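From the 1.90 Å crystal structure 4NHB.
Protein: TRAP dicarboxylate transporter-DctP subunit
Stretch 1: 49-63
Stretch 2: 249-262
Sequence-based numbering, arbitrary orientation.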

# COMPACT_ATOMS: atom_id res chain seq x y z
N LEU A 49 -10.50 -7.87 9.84
CA LEU A 49 -10.32 -9.31 9.88
C LEU A 49 -9.29 -9.61 10.94
O LEU A 49 -9.48 -10.53 11.73
CB LEU A 49 -9.90 -9.93 8.53
CG LEU A 49 -10.86 -9.98 7.34
CD1 LEU A 49 -10.10 -10.35 6.05
CD2 LEU A 49 -11.98 -10.98 7.61
N PHE A 50 -8.20 -8.84 10.98
CA PHE A 50 -7.22 -9.01 12.06
C PHE A 50 -7.86 -8.93 13.42
O PHE A 50 -7.51 -9.70 14.34
CB PHE A 50 -6.12 -7.97 12.00
CG PHE A 50 -5.29 -7.88 13.25
CD1 PHE A 50 -4.16 -8.65 13.40
CD2 PHE A 50 -5.65 -7.01 14.26
CE1 PHE A 50 -3.37 -8.56 14.54
CE2 PHE A 50 -4.88 -6.93 15.42
CZ PHE A 50 -3.73 -7.70 15.55
N GLY A 51 -8.78 -7.99 13.55
CA GLY A 51 -9.46 -7.75 14.81
C GLY A 51 -10.33 -8.94 15.17
O GLY A 51 -10.29 -9.45 16.31
N LYS A 52 -11.09 -9.40 14.18
CA LYS A 52 -11.95 -10.57 14.34
C LYS A 52 -11.17 -11.82 14.74
O LYS A 52 -11.55 -12.53 15.67
CB LYS A 52 -12.73 -10.84 13.05
CG LYS A 52 -13.76 -11.98 13.16
CD LYS A 52 -14.37 -12.26 11.81
CE LYS A 52 -13.43 -13.10 10.92
NZ LYS A 52 -13.96 -13.34 9.53
N TYR A 53 -10.10 -12.09 14.02
CA TYR A 53 -9.26 -13.24 14.30
C TYR A 53 -8.58 -13.15 15.68
O TYR A 53 -8.49 -14.15 16.41
CB TYR A 53 -8.20 -13.35 13.21
CG TYR A 53 -8.70 -13.83 11.86
CD1 TYR A 53 -9.67 -14.81 11.75
CD2 TYR A 53 -8.15 -13.33 10.67
CE1 TYR A 53 -10.11 -15.25 10.52
CE2 TYR A 53 -8.58 -13.77 9.44
CZ TYR A 53 -9.56 -14.75 9.36
OH TYR A 53 -10.00 -15.19 8.12
N LEU A 54 -8.12 -11.98 16.07
CA LEU A 54 -7.38 -11.84 17.33
C LEU A 54 -8.27 -12.03 18.55
O LEU A 54 -7.82 -12.54 19.59
CB LEU A 54 -6.73 -10.47 17.42
CG LEU A 54 -6.00 -10.26 18.74
CD1 LEU A 54 -4.96 -11.37 18.91
CD2 LEU A 54 -5.39 -8.84 18.81
N LYS A 55 -9.51 -11.58 18.43
CA LYS A 55 -10.49 -11.78 19.48
C LYS A 55 -10.76 -13.25 19.62
O LYS A 55 -10.78 -13.78 20.73
CB LYS A 55 -11.78 -11.09 19.10
CG LYS A 55 -12.63 -10.72 20.27
CD LYS A 55 -14.09 -10.56 19.90
CE LYS A 55 -14.75 -9.47 20.73
NZ LYS A 55 -14.35 -9.51 22.18
N GLU A 56 -11.00 -13.90 18.48
CA GLU A 56 -11.16 -15.35 18.35
C GLU A 56 -10.03 -16.06 19.10
O GLU A 56 -10.27 -16.69 20.12
CB GLU A 56 -11.13 -15.74 16.86
CG GLU A 56 -12.26 -16.66 16.33
CD GLU A 56 -12.17 -16.88 14.79
OE1 GLU A 56 -11.23 -17.55 14.30
OE2 GLU A 56 -13.03 -16.37 14.06
N LEU A 57 -8.80 -15.92 18.61
CA LEU A 57 -7.65 -16.67 19.13
C LEU A 57 -7.31 -16.41 20.60
O LEU A 57 -6.76 -17.30 21.27
CB LEU A 57 -6.41 -16.40 18.30
CG LEU A 57 -6.56 -16.61 16.79
CD1 LEU A 57 -5.23 -16.35 16.13
CD2 LEU A 57 -7.05 -18.02 16.50
N SER A 58 -7.59 -15.20 21.07
CA SER A 58 -7.24 -14.76 22.42
C SER A 58 -8.42 -14.93 23.32
O SER A 58 -8.37 -14.55 24.49
CB SER A 58 -6.96 -13.28 22.44
OG SER A 58 -8.22 -12.62 22.37
N ASN A 59 -9.51 -15.39 22.75
CA ASN A 59 -10.67 -15.76 23.53
C ASN A 59 -11.34 -14.59 24.19
O ASN A 59 -11.84 -14.70 25.31
CB ASN A 59 -10.28 -16.81 24.59
CG ASN A 59 -9.67 -18.06 23.98
OD1 ASN A 59 -8.48 -18.38 24.18
ND2 ASN A 59 -10.49 -18.79 23.22
N GLY A 60 -11.39 -13.45 23.50
CA GLY A 60 -12.18 -12.33 23.97
C GLY A 60 -11.36 -11.38 24.83
O GLY A 60 -11.83 -10.29 25.22
N LYS A 61 -10.14 -11.79 25.12
CA LYS A 61 -9.23 -11.03 25.96
C LYS A 61 -8.83 -9.70 25.33
O LYS A 61 -8.86 -8.65 25.98
CB LYS A 61 -7.98 -11.85 26.21
CG LYS A 61 -6.92 -11.08 26.94
CD LYS A 61 -5.84 -11.99 27.47
CE LYS A 61 -4.61 -11.20 27.83
NZ LYS A 61 -3.56 -12.05 28.48
N TYR A 62 -8.41 -9.74 24.06
CA TYR A 62 -8.11 -8.51 23.32
C TYR A 62 -9.28 -8.12 22.47
O TYR A 62 -9.92 -8.96 21.83
CB TYR A 62 -6.88 -8.68 22.45
CG TYR A 62 -5.61 -8.88 23.23
CD1 TYR A 62 -4.87 -7.81 23.67
CD2 TYR A 62 -5.15 -10.16 23.50
CE1 TYR A 62 -3.70 -7.99 24.37
CE2 TYR A 62 -3.98 -10.35 24.19
CZ TYR A 62 -3.25 -9.26 24.64
OH TYR A 62 -2.08 -9.46 25.33
N GLU A 63 -9.58 -6.82 22.49
CA GLU A 63 -10.49 -6.23 21.53
C GLU A 63 -9.73 -5.17 20.72
O GLU A 63 -8.87 -4.45 21.25
CB GLU A 63 -11.67 -5.60 22.25
CG GLU A 63 -12.42 -6.59 23.14
CD GLU A 63 -13.62 -5.97 23.82
OE1 GLU A 63 -13.68 -4.73 23.94
OE2 GLU A 63 -14.51 -6.74 24.26
N SER A 249 5.84 -6.41 25.34
CA SER A 249 5.39 -6.35 26.72
C SER A 249 4.39 -7.46 27.01
O SER A 249 4.08 -7.76 28.17
CB SER A 249 4.76 -4.99 27.01
OG SER A 249 3.40 -4.93 26.59
N LEU A 250 3.87 -8.09 25.96
CA LEU A 250 2.84 -9.12 26.13
C LEU A 250 3.47 -10.52 26.33
O LEU A 250 4.63 -10.75 26.00
CB LEU A 250 1.89 -9.14 24.92
CG LEU A 250 1.39 -7.78 24.44
CD1 LEU A 250 0.52 -7.91 23.21
CD2 LEU A 250 0.59 -7.14 25.56
N PRO A 251 2.68 -11.47 26.84
CA PRO A 251 3.17 -12.85 26.96
C PRO A 251 3.51 -13.46 25.59
O PRO A 251 2.90 -13.08 24.58
CB PRO A 251 1.98 -13.59 27.58
CG PRO A 251 1.14 -12.52 28.21
CD PRO A 251 1.31 -11.33 27.36
N GLU A 252 4.47 -14.39 25.55
CA GLU A 252 4.86 -15.01 24.27
C GLU A 252 3.64 -15.62 23.59
O GLU A 252 3.56 -15.67 22.35
CB GLU A 252 5.95 -16.07 24.45
CG GLU A 252 7.37 -15.58 24.10
CD GLU A 252 7.58 -15.29 22.60
OE1 GLU A 252 7.24 -16.14 21.74
OE2 GLU A 252 8.10 -14.19 22.28
N GLN A 253 2.67 -16.08 24.39
CA GLN A 253 1.44 -16.63 23.84
C GLN A 253 0.62 -15.56 23.12
O GLN A 253 0.05 -15.81 22.05
CB GLN A 253 0.59 -17.22 24.95
CG GLN A 253 -0.69 -17.94 24.46
CD GLN A 253 -1.65 -18.31 25.61
OE1 GLN A 253 -1.80 -17.57 26.58
NE2 GLN A 253 -2.29 -19.48 25.49
N ASP A 254 0.53 -14.38 23.71
CA ASP A 254 -0.31 -13.32 23.16
C ASP A 254 0.34 -12.81 21.90
O ASP A 254 -0.35 -12.49 20.93
CB ASP A 254 -0.51 -12.20 24.19
CG ASP A 254 -1.27 -12.68 25.44
OD1 ASP A 254 -1.04 -13.83 25.89
OD2 ASP A 254 -2.10 -11.91 25.97
N GLN A 255 1.66 -12.75 21.90
CA GLN A 255 2.39 -12.33 20.72
C GLN A 255 2.03 -13.26 19.57
O GLN A 255 1.90 -12.81 18.44
CB GLN A 255 3.89 -12.35 20.99
CG GLN A 255 4.31 -11.27 21.98
CD GLN A 255 5.78 -11.32 22.37
OE1 GLN A 255 6.67 -11.56 21.55
NE2 GLN A 255 6.03 -11.07 23.65
N LYS A 256 1.84 -14.55 19.87
CA LYS A 256 1.59 -15.56 18.84
C LYS A 256 0.22 -15.36 18.22
O LYS A 256 0.08 -15.39 17.01
CB LYS A 256 1.68 -16.97 19.42
CG LYS A 256 3.03 -17.33 19.94
CD LYS A 256 4.03 -17.65 18.85
CE LYS A 256 5.30 -18.21 19.46
NZ LYS A 256 5.03 -19.43 20.27
N TRP A 257 -0.78 -15.15 19.06
CA TRP A 257 -2.11 -14.85 18.55
C TRP A 257 -2.17 -13.61 17.64
O TRP A 257 -2.92 -13.60 16.66
CB TRP A 257 -3.05 -14.58 19.69
CG TRP A 257 -3.27 -15.69 20.62
CD1 TRP A 257 -3.12 -17.01 20.37
CD2 TRP A 257 -3.69 -15.57 21.98
NE1 TRP A 257 -3.42 -17.74 21.50
CE2 TRP A 257 -3.77 -16.88 22.50
CE3 TRP A 257 -4.00 -14.49 22.81
CZ2 TRP A 257 -4.16 -17.13 23.81
CZ3 TRP A 257 -4.38 -14.74 24.10
CH2 TRP A 257 -4.46 -16.05 24.60
N ILE A 258 -1.46 -12.55 18.03
CA ILE A 258 -1.36 -11.32 17.21
C ILE A 258 -0.76 -11.67 15.85
O ILE A 258 -1.31 -11.33 14.80
CB ILE A 258 -0.48 -10.27 17.92
CG1 ILE A 258 -1.25 -9.63 19.07
CG2 ILE A 258 -0.07 -9.16 16.95
CD1 ILE A 258 -0.45 -8.62 19.84
N GLU A 259 0.37 -12.37 15.88
CA GLU A 259 1.06 -12.83 14.68
C GLU A 259 0.21 -13.73 13.78
O GLU A 259 0.22 -13.60 12.56
CB GLU A 259 2.31 -13.60 15.10
CG GLU A 259 3.51 -12.73 15.50
CD GLU A 259 4.52 -13.54 16.30
OE1 GLU A 259 5.64 -13.05 16.50
OE2 GLU A 259 4.21 -14.69 16.71
N GLU A 260 -0.51 -14.68 14.37
CA GLU A 260 -1.40 -15.54 13.61
C GLU A 260 -2.56 -14.75 13.00
O GLU A 260 -2.91 -14.94 11.83
CB GLU A 260 -1.95 -16.66 14.50
N ALA A 261 -3.17 -13.88 13.79
CA ALA A 261 -4.23 -13.01 13.27
C ALA A 261 -3.74 -12.12 12.12
O ALA A 261 -4.44 -11.96 11.12
CB ALA A 261 -4.82 -12.17 14.37
N ALA A 262 -2.52 -11.61 12.22
CA ALA A 262 -1.95 -10.80 11.11
C ALA A 262 -1.73 -11.66 9.88
O ALA A 262 -2.01 -11.23 8.75
CB ALA A 262 -0.67 -10.13 11.51

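Two helices, 49-57 and 252-262, run roughly antiparallel, their directions 143° apart and their axes approaching to 8.4 Å. Most of the contact is organised by Trp257, Ala261 and Tyr62, which lie at successive levels along it.

Trp257 has the largest covered area of any residue here. Its CA-to-CB bond points toward the first stretch, and the m rotamer lays the indole against Leu57 and Ser58. Ser58 CA sits 3.5 Å from the centroid of the six-membered ring, over its face, in a CH-pi contact; Leu57 CB makes a second, off-centre one, 4.3 Å from the centroid of the five-membered ring. A broad flat ring suits this place because it can cover backbone and side chain at once. Leu57 O also lies over the indole face, 3.3 Å from Trp257 CE2. Although Leu57 O is 3.4 Å from Trp257 NE1, the angle is too poor for a hydrogen bond, so the indole serves here as a packing surface. Ser58 brings backbone and side chain to the indole together: besides CA over the face, Ser58 CB lies 3.2 Å from Trp257 CE3. Its OG donates back to Leu54 O at 2.8 Å.

One helical turn on, Ala261 marks the tightest backbone approach, its CA 5.1 Å from that of Phe50. A methyl group fits this narrow space: Ala261 CB lies 3.7 Å from Phe50 CD1, 3.8 Å from Tyr53 CB and 4.0 Å from Leu54 CB, so the methyl rests on the helix backbone as well as on three side chains, Ala261 CB lying 3.7 Å from Phe50 O and from Leu54 N. Phe50, with chi1 in t, brings its ring beside the second helix, where Ile258 O and Ala262 N lie near the ring plane at its edge; Phe50 CE1 is 3.5 Å from Ile258 O. Leu54 links this level to that of the tryptophan, its CD1 3.8 Å from Trp257 CB and 4.1 Å from Ile258 CG1.

Beyond the turn, Tyr62 combines apolar packing with a polar anchor. Its CZ is 4.3 Å from Leu250 CD1, and its CE2, 4.4 Å from Trp257 CE3, meets the indole edge to edge. Tyrosine suits the site because the ring can pack while the hydroxyl reaches a carboxylate: Tyr62 OH donates to Asp254 OD2 at a short 2.5 Å. The same oxygen accepts from Lys61, whose extended side chain, all four chi angles t, carries NZ to 2.9 Å from Asp254 OD2 in a hydrogen-bonded salt bridge. Asp254, buried, thus has its charge met by two donors from consecutive residues.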